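PDB 6TNE: histidine kinase from Caulobacter vibrioides, which acts as the hybrid histidine kinase CckA, represented here by its receiver domain, which probably takes up and passes on phosphoryl groups in a phosphorelay. Local coordinates for residues L4-E9 with L28-G33; I51-M56 with M78-Y83. All blocks are in the same frame, centred on the assembly; numbering follows the deposited sequence.

Both contacts join neighbouring strands of one five-stranded parallel sheet, and each closes its own beta-alpha-beta unit. They adjoin in the middle of the sheet, where L4 and V6 make backbone hydrogen bonds to I51. Contact 1 reaches outward to the edge strand 26-30, so it is partly buried; it combines apolar packing under helix 33-42, F5 and the salt-bridged E29 on the other face, and acidic residues beyond the strand end. Contact 2 is the more fully buried: its strand residues are all buried, with apolar packing at one end and a water-bridged polar group at the other. Their C-terminal ends converge, bringing E7 and D8 of contact 1 close to D53 of contact 2.

Contact 1: residues L4-E9 with L28-G33; sequences LFVEDE and LEAADG
F5 meets strand 28-30 through both its backbone groups. F5 N donates to L28 O over 2.9 Å in a nearly straight bond (173°), while A30 N donates to F5 O from a position tilted out of the carbonyl plane. E7 N then bonds to A30 O at 3.0 Å, carrying the parallel pairing one step beyond the strand residues. CA-H groups add to it: V6 CA, for example, lies 3.3 Å from A30 O.

Apolar packing belongs to the face of L4, V6, L28 and A30, covered by helix 33-42. L4 has CG anti to its backbone N (chi1 172°), and its CD1 reaches across to within 3.4 Å of L28 O and 4.2 Å of L28 CB. Alanine suits position 30, where a lone methyl lies alongside both branches of V6 beneath the helix. V6 CG1 also comes to 3.7 Å from D32 O, where the chain turns into that helix. On the other face, the F5 ring leads away from E29 to pack on helix 10-21 and I51.

Charged groups lie on the edge strand and just past the strand ends. E29, partly exposed, forms salt bridges with R13 and R21, and D32 caps helix 33-42 through E35 N. E7 is buried and so needs its partners: E7 OE2 accepts E9 N at 2.9 Å with its anti lone pair, steadying the turn before helix 10-21, while E7 OE1 forms a salt bridge with K103. This is the right-handed beta-alpha-beta start of a CheY-like receiver domain, whose first strand is followed directly by the acidic pair, here E7 and D8, that in relatives binds magnesium.

Contact 2: residues I51-M56 with M78-Y83; sequences ISDVIM and MFISGY
S52 N donates to M78 O and S52 O receives I80 N, both over 2.9 Å, pairing strands 51-53 and 78-81 in parallel with their axes 30° apart. A weak bond from V54 N to I80 O prolongs the pairing.

I51 and M78 lie side by side, and the bend at M78 chi3 (53°) turns CE back against I51 CD1 at 3.3 Å, tighter than usual carbon contact. The flexible methionine can bend to touch both I51 and helix 107-118, which I51 also meets. On the opposite face, the short side chain of S52 lets the F79 ring lie close to the backbone, its CD1 edge 3.5 Å from S52 O. Beyond the strand, V54 CG2 packs on F79 CB at 3.8 Å.

Polar groups gather at the strand ends. A water donates to D53 OD1 at 2.6 Å, accepts from I55 N and bonds to S81 OG at 2.8 Å. S81 OG also accepts Y83 N in an ST turn, which holds the oxygen in place. D53 OD1 forms a salt bridge with K103 as well. D53, S81 and K103 occupy the places of the phosphoacceptor aspartate, the conserved hydroxyl residue and the lysine in CheY-like receiver domains, consistent with the phosphorylation site.

Contact 1: residues L4-E9 with L28-G33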
loop_
_atom_site.group_PDB
_atom_site.type_symbol
_atom_site.label_atom_id
_atom_site.label_comp_id
_atom_site.label_asym_id
_atom_site.label_seq_id
_atom_site.Cartn_x
_atom_site.Cartn_y
_atom_site.Cartn_z
ATOM N N LEU A 4 -3.529 -3.457 0.760
ATOM C CA LEU A 4 -3.257 -2.815 2.043
ATOM C C LEU A 4 -2.632 -1.461 1.710
ATOM O O LEU A 4 -1.569 -1.420 1.085
ATOM C CB LEU A 4 -2.318 -3.707 2.874
ATOM C CG LEU A 4 -1.788 -3.113 4.168
ATOM C CD1 LEU A 4 -2.871 -2.572 5.062
ATOM C CD2 LEU A 4 -0.934 -4.200 4.890
ATOM N N PHE A 5 -3.285 -0.379 2.117
ATOM C CA PHE A 5 -2.904 0.986 1.742
ATOM C C PHE A 5 -2.539 1.712 3.025
ATOM O O PHE A 5 -3.413 1.963 3.871
ATOM C CB PHE A 5 -4.070 1.681 1.020
ATOM C CG PHE A 5 -3.669 2.878 0.214
ATOM C CD1 PHE A 5 -2.985 3.944 0.743
ATOM C CD2 PHE A 5 -3.918 2.904 -1.147
ATOM C CE1 PHE A 5 -2.596 5.025 -0.056
ATOM C CE2 PHE A 5 -3.556 3.990 -1.958
ATOM C CZ PHE A 5 -2.884 5.066 -1.408
ATOM N N VAL A 6 -1.267 2.051 3.176
ATOM C CA VAL A 6 -0.711 2.627 4.393
ATOM C C VAL A 6 -0.300 4.058 4.095
ATOM O O VAL A 6 0.591 4.303 3.274
ATOM C CB VAL A 6 0.478 1.802 4.888
ATOM C CG1 VAL A 6 0.895 2.276 6.280
ATOM C CG2 VAL A 6 0.175 0.301 4.830
ATOM N N GLU A 7 -0.951 5.024 4.746
ATOM C CA GLU A 7 -0.717 6.441 4.483
ATOM C C GLU A 7 -1.234 7.194 5.703
ATOM O O GLU A 7 -2.385 7.027 6.101
ATOM C CB GLU A 7 -1.443 6.844 3.190
ATOM C CG GLU A 7 -1.569 8.340 2.939
ATOM C CD GLU A 7 -0.244 9.013 2.852
ATOM O OE1 GLU A 7 0.440 8.844 1.842
ATOM O OE2 GLU A 7 0.165 9.705 3.802
ATOM N N ASP A 8 -0.364 8.021 6.298
ATOM C CA ASP A 8 -0.744 8.758 7.501
ATOM C C ASP A 8 -1.651 9.938 7.210
ATOM O O ASP A 8 -2.357 10.402 8.124
ATOM C CB ASP A 8 0.477 9.235 8.270
ATOM C CG ASP A 8 1.349 10.113 7.451
ATOM O OD1 ASP A 8 1.805 9.679 6.390
ATOM O OD2 ASP A 8 1.625 11.248 7.898
ATOM N N GLU A 9 -1.574 10.522 6.013
ATOM C CA GLU A 9 -2.382 11.683 5.693
ATOM C C GLU A 9 -3.779 11.214 5.321
ATOM O O GLU A 9 -3.996 10.641 4.244
ATOM C CB GLU A 9 -1.762 12.421 4.530
ATOM C CG GLU A 9 -2.276 13.824 4.352
ATOM C CD GLU A 9 -1.352 14.627 3.459
ATOM O OE1 GLU A 9 -0.168 14.225 3.329
ATOM O OE2 GLU A 9 -1.822 15.624 2.869
ATOM N N LEU A 28 -7.799 -2.160 2.448
ATOM C CA LEU A 28 -7.632 -2.147 3.887
ATOM C C LEU A 28 -6.724 -0.968 4.190
ATOM O O LEU A 28 -5.559 -0.938 3.771
ATOM C CB LEU A 28 -6.939 -3.431 4.321
ATOM C CG LEU A 28 -7.672 -4.738 3.983
ATOM C CD1 LEU A 28 -6.955 -5.954 4.529
ATOM C CD2 LEU A 28 -9.085 -4.719 4.534
ATOM N N GLU A 29 -7.214 -0.021 4.937
ATOM C CA GLU A 29 -6.470 1.209 5.198
ATOM C C GLU A 29 -5.721 1.129 6.518
ATOM O O GLU A 29 -6.263 0.605 7.512
ATOM C CB GLU A 29 -7.428 2.385 5.264
ATOM C CG GLU A 29 -8.025 2.750 3.904
ATOM C CD GLU A 29 -9.038 3.882 4.041
ATOM O OE1 GLU A 29 -8.632 5.019 4.378
ATOM O OE2 GLU A 29 -10.239 3.630 3.819
ATOM N N ALA A 30 -4.536 1.718 6.551
ATOM C CA ALA A 30 -3.781 1.853 7.785
ATOM C C ALA A 30 -3.161 3.243 7.787
ATOM O O ALA A 30 -2.765 3.752 6.733
ATOM C CB ALA A 30 -2.688 0.773 7.862
ATOM N N ALA A 31 -3.023 3.847 8.973
ATOM C CA ALA A 31 -2.437 5.165 9.085
ATOM C C ALA A 31 -0.981 5.121 9.513
ATOM O O ALA A 31 -0.330 6.167 9.522
ATOM C CB ALA A 31 -3.209 6.029 10.081
ATOM N N ASP A 32 -0.459 3.957 9.859
ATOM C CA ASP A 32 0.933 3.866 10.278
ATOM C C ASP A 32 1.383 2.422 10.151
ATOM O O ASP A 32 0.584 1.505 9.913
ATOM C CB ASP A 32 1.212 4.407 11.680
ATOM C CG ASP A 32 0.413 3.760 12.707
ATOM O OD1 ASP A 32 0.269 2.549 12.783
ATOM O OD2 ASP A 32 -0.122 4.493 13.520
ATOM N N GLY A 33 2.691 2.228 10.288
ATOM C CA GLY A 33 3.250 0.909 10.084
ATOM C C GLY A 33 2.877 -0.088 11.136
ATOM O O GLY A 33 2.728 -1.270 10.852
#

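Contact 2: residues I51-M56 with M78-Y83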
loop_
_atom_site.group_PDB
_atom_site.type_symbol
_atom_site.label_atom_id
_atom_site.label_comp_id
_atom_site.label_asym_id
_atom_site.label_seq_id
_atom_site.Cartn_x
_atom_site.Cartn_y
_atom_site.Cartn_z
ATOM N N ILE A 51 0.521 -0.866 -0.732
ATOM C CA ILE A 51 0.861 0.492 -1.144
ATOM C C ILE A 51 1.191 1.230 0.136
ATOM O O ILE A 51 0.377 1.218 1.067
ATOM C CB ILE A 51 -0.294 1.199 -1.856
ATOM C CG1 ILE A 51 -0.711 0.426 -3.112
ATOM C CG2 ILE A 51 0.157 2.625 -2.229
ATOM C CD1 ILE A 51 -1.944 1.022 -3.802
ATOM N N SER A 52 2.382 1.824 0.243
ATOM C CA SER A 52 2.745 2.494 1.479
ATOM C C SER A 52 3.463 3.788 1.208
ATOM O O SER A 52 4.353 3.857 0.346
ATOM C CB SER A 52 3.673 1.611 2.315
ATOM O OG SER A 52 3.964 2.199 3.577
ATOM N N ASP A 53 3.124 4.815 1.980
ATOM C CA ASP A 53 3.952 6.009 2.079
ATOM C C ASP A 53 5.317 5.629 2.635
ATOM O O ASP A 53 5.468 4.629 3.340
ATOM C CB ASP A 53 3.244 7.039 2.988
ATOM C CG ASP A 53 3.725 8.487 2.810
ATOM O OD1 ASP A 53 4.491 8.756 1.872
ATOM O OD2 ASP A 53 3.387 9.336 3.680
ATOM N N VAL A 54 6.329 6.395 2.260
ATOM C CA VAL A 54 7.694 6.141 2.729
ATOM C C VAL A 54 7.908 6.716 4.118
ATOM O O VAL A 54 8.316 5.992 5.039
ATOM C CB VAL A 54 8.728 6.633 1.686
ATOM C CG1 VAL A 54 10.159 6.479 2.244
ATOM C CG2 VAL A 54 8.540 5.850 0.399
ATOM N N ILE A 55 7.669 8.008 4.282
ATOM C CA ILE A 55 7.945 8.695 5.541
ATOM C C ILE A 55 6.612 8.891 6.257
ATOM O O ILE A 55 5.670 9.475 5.690
ATOM C CB ILE A 55 8.593 10.062 5.290
ATOM C CG1 ILE A 55 9.911 9.878 4.520
ATOM C CG2 ILE A 55 8.769 10.789 6.608
ATOM C CD1 ILE A 55 10.849 8.798 5.092
ATOM N N MET A 56 6.478 8.332 7.458
ATOM C CA MET A 56 5.240 8.377 8.242
ATOM C C MET A 56 5.628 8.455 9.700
ATOM O O MET A 56 6.680 7.920 10.075
ATOM C CB MET A 56 4.434 7.084 8.069
ATOM C CG MET A 56 3.950 6.839 6.650
ATOM S SD MET A 56 3.002 5.329 6.544
ATOM C CE MET A 56 4.271 4.061 6.620
ATOM N N MET A 78 4.290 -1.171 -3.561
ATOM C CA MET A 78 4.434 0.112 -4.228
ATOM C C MET A 78 4.597 1.176 -3.173
ATOM O O MET A 78 3.705 1.357 -2.318
ATOM C CB MET A 78 3.182 0.396 -5.013
ATOM C CG MET A 78 3.221 1.690 -5.743
ATOM S SD MET A 78 1.870 1.966 -6.875
ATOM C CE MET A 78 0.435 1.696 -5.920
ATOM N N PHE A 79 5.729 1.852 -3.169
ATOM C CA PHE A 79 5.973 2.973 -2.282
ATOM C C PHE A 79 5.567 4.254 -2.958
ATOM O O PHE A 79 5.782 4.423 -4.157
ATOM C CB PHE A 79 7.444 3.028 -1.900
ATOM C CG PHE A 79 7.835 1.943 -0.947
ATOM C CD1 PHE A 79 7.231 1.860 0.327
ATOM C CD2 PHE A 79 8.741 0.975 -1.316
ATOM C CE1 PHE A 79 7.556 0.826 1.209
ATOM C CE2 PHE A 79 9.046 -0.067 -0.445
ATOM C CZ PHE A 79 8.466 -0.134 0.803
ATOM N N ILE A 80 5.029 5.165 -2.178
ATOM C CA ILE A 80 4.633 6.484 -2.638
ATOM C C ILE A 80 5.343 7.519 -1.775
ATOM O O ILE A 80 5.517 7.329 -0.569
ATOM C CB ILE A 80 3.100 6.670 -2.634
ATOM C CG1 ILE A 80 2.466 6.568 -1.243
ATOM C CG2 ILE A 80 2.431 5.644 -3.598
ATOM C CD1 ILE A 80 1.009 6.836 -1.224
ATOM N N SER A 81 5.744 8.634 -2.381
ATOM C CA SER A 81 6.354 9.696 -1.578
ATOM C C SER A 81 6.465 10.946 -2.420
ATOM O O SER A 81 6.615 10.869 -3.646
ATOM C CB SER A 81 7.780 9.372 -1.090
ATOM O OG SER A 81 8.269 10.398 -0.226
ATOM N N GLY A 82 6.422 12.105 -1.736
ATOM C CA GLY A 82 6.730 13.379 -2.358
ATOM C C GLY A 82 8.203 13.640 -2.506
ATOM O O GLY A 82 8.577 14.618 -3.162
ATOM N N TYR A 83 9.050 12.810 -1.877
ATOM C CA TYR A 83 10.504 12.873 -2.038
ATOM C C TYR A 83 11.078 12.092 -3.223
ATOM O O TYR A 83 10.646 10.978 -3.519
ATOM C CB TYR A 83 11.141 12.422 -0.742
ATOM C CG TYR A 83 10.720 13.365 0.355
ATOM C CD1 TYR A 83 11.409 14.543 0.590
ATOM C CD2 TYR A 83 9.569 13.117 1.101
ATOM C CE1 TYR A 83 10.990 15.424 1.569
ATOM C CE2 TYR A 83 9.129 13.996 2.060
ATOM C CZ TYR A 83 9.847 15.147 2.301
ATOM O OH TYR A 83 9.417 16.027 3.274
HETATM O O HOH W 1 6.838 9.851 2.059
#